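Local coordinates for protein histone acetyltransferase (Trypanosoma brucei brucei, PDB 6IF4) that probably acetylates histone lysines with acetyl-CoA as a MYST-family acetyltransferase, this piece being its N-terminal presumed Tudor domain with a chromodomain-like Tudor-knot sequence, at residues Q44-R47 with M48-W51. Numbering follows the deposited sequence.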
loop_
_atom_site.group_PDB
_atom_site.type_symbol
_atom_site.label_atom_id
_atom_site.label_comp_id
_atom_site.label_asym_id
_atom_site.label_seq_id
_atom_site.Cartn_x
_atom_site.Cartn_y
_atom_site.Cartn_z
ATOM N N GLN B 44 11.557 6.209 -0.463
ATOM C CA GLN B 44 12.417 5.042 -0.371
ATOM C C GLN B 44 12.658 4.453 -1.755
ATOM O O GLN B 44 11.900 4.688 -2.699
ATOM C CB GLN B 44 11.816 3.969 0.552
ATOM C CG GLN B 44 11.398 4.484 1.919
ATOM C CD GLN B 44 12.481 4.311 2.966
ATOM O OE1 GLN B 44 13.376 3.477 2.823
ATOM N NE2 GLN B 44 12.406 5.108 4.025
ATOM N N ASP B 45 13.731 3.677 -1.857
ATOM C CA ASP B 45 14.041 2.963 -3.087
ATOM C C ASP B 45 12.981 1.903 -3.380
ATOM O O ASP B 45 12.334 1.375 -2.472
ATOM C CB ASP B 45 15.421 2.309 -2.986
ATOM C CG ASP B 45 15.866 1.688 -4.293
ATOM O OD1 ASP B 45 15.475 0.537 -4.573
ATOM O OD2 ASP B 45 16.612 2.352 -5.039
ATOM N N SER B 46 12.789 1.620 -4.675
ATOM C CA SER B 46 11.897 0.547 -5.116
ATOM C C SER B 46 12.105 -0.750 -4.343
ATOM O O SER B 46 11.162 -1.537 -4.190
ATOM C CB SER B 46 12.079 0.297 -6.614
ATOM O OG SER B 46 11.664 1.414 -7.375
ATOM N N ARG B 47 13.333 -1.017 -3.893
ATOM C CA ARG B 47 13.595 -2.215 -3.099
ATOM C C ARG B 47 12.656 -2.347 -1.905
ATOM O O ARG B 47 12.344 -3.467 -1.482
ATOM C CB ARG B 47 15.060 -2.240 -2.662
ATOM C CG ARG B 47 16.014 -2.472 -3.830
ATOM C CD ARG B 47 17.459 -2.379 -3.400
ATOM N NE ARG B 47 17.727 -1.151 -2.661
ATOM C CZ ARG B 47 18.354 -0.095 -3.165
ATOM N NH1 ARG B 47 18.792 -0.112 -4.420
ATOM N NH2 ARG B 47 18.544 0.980 -2.413
ATOM N N MET B 48 12.217 -1.227 -1.339
ATOM C CA MET B 48 11.344 -1.253 -0.175
ATOM C C MET B 48 9.881 -1.506 -0.525
ATOM O O MET B 48 9.067 -1.636 0.396
ATOM C CB MET B 48 11.469 0.053 0.612
ATOM C CG MET B 48 12.891 0.343 1.058
ATOM S SD MET B 48 13.494 -0.895 2.222
ATOM C CE MET B 48 12.325 -0.711 3.561
ATOM N N ASP B 49 9.562 -1.543 -1.803
ATOM C CA ASP B 49 8.191 -1.812 -2.265
ATOM C C ASP B 49 7.694 -3.147 -1.705
ATOM O O ASP B 49 8.451 -4.105 -1.664
ATOM C CB ASP B 49 8.090 -1.836 -3.770
ATOM C CG ASP B 49 8.463 -0.535 -4.440
ATOM O OD1 ASP B 49 8.732 0.409 -3.771
ATOM O OD2 ASP B 49 8.424 -0.515 -5.596
ATOM N N ARG B 50 6.421 -3.185 -1.364
ATOM C CA ARG B 50 5.881 -4.444 -0.833
ATOM C C ARG B 50 4.368 -4.531 -0.951
ATOM O O ARG B 50 3.728 -3.566 -1.149
ATOM C CB ARG B 50 6.210 -4.606 0.648
ATOM C CG ARG B 50 5.908 -3.416 1.516
ATOM C CD ARG B 50 6.617 -3.615 2.844
ATOM N NE ARG B 50 7.982 -3.202 2.637
ATOM C CZ ARG B 50 9.039 -3.591 3.304
ATOM N NH1 ARG B 50 8.947 -4.472 4.270
ATOM N NH2 ARG B 50 10.208 -3.094 2.994
ATOM N N TRP B 51 3.909 -5.757 -0.855
ATOM C CA TRP B 51 2.478 -6.024 -0.837
ATOM C C TRP B 51 1.948 -5.855 0.582
ATOM O O TRP B 51 2.519 -6.398 1.532
ATOM C CB TRP B 51 2.189 -7.434 -1.347
ATOM C CG TRP B 51 2.418 -7.601 -2.814
ATOM C CD1 TRP B 51 3.537 -8.096 -3.415
ATOM C CD2 TRP B 51 1.507 -7.271 -3.868
ATOM N NE1 TRP B 51 3.379 -8.096 -4.778
ATOM C CE2 TRP B 51 2.140 -7.594 -5.083
ATOM C CE3 TRP B 51 0.215 -6.734 -3.903
ATOM C CZ2 TRP B 51 1.529 -7.399 -6.320
ATOM C CZ3 TRP B 51 -0.390 -6.539 -5.131
ATOM C CH2 TRP B 51 0.267 -6.870 -6.323
HETATM O O HOH W 1 9.543 1.793 -1.484
#
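Asp45 O takes the backbone N-H of Met48 at 2.8 Å, closing the short 3-10 turn that leads the loop after strand 35-41 into edge strand 50-53 of this Tudor-knot, SH3-like beta fold. Met48 N comes in 41° above the carbonyl plane of Asp45, and a water donates to the same Asp45 O from the other face, at 3.0 Å; that water also donates to Asp49 OD1, so it bridges the start of the turn to the residue that leaves it. Asp49 OD1 has a further partner in His40 ND1 on strand 35-41, which ties the carboxylate to the sheet. The turn begins with an Asx turn: Asp45 OD1 receives Arg47 N at 2.7 Å, nearly straight at 173°, on its anti side.

The tight part is the Asp45 O to Met48 N turn, with the water and Asp49 OD1 against it and the Met48 side chain packed alongside, on Tyr41 and Leu14. Gln44, bent at chi2 (-94°), touches Met48 from the rim, its OE1 lying 3.6 Å from Met48 CG in a plain van der Waals contact. The solvent side is looser and belongs to Ser46 and Arg47. Arg47 folds back at chi3 until its guanidinium face lies over Asp45 CG; Arg47 NH1 and Asp45 OD2 attract as charges, with no N-H aimed at the oxygen.

Beyond the turn, Arg50 reaches back side-on to the carbonyl of Met48. Both donors approach from the same face of that carbonyl's plane, NE at 2.9 Å from Met48 O and NH2 at 3.2 Å from it.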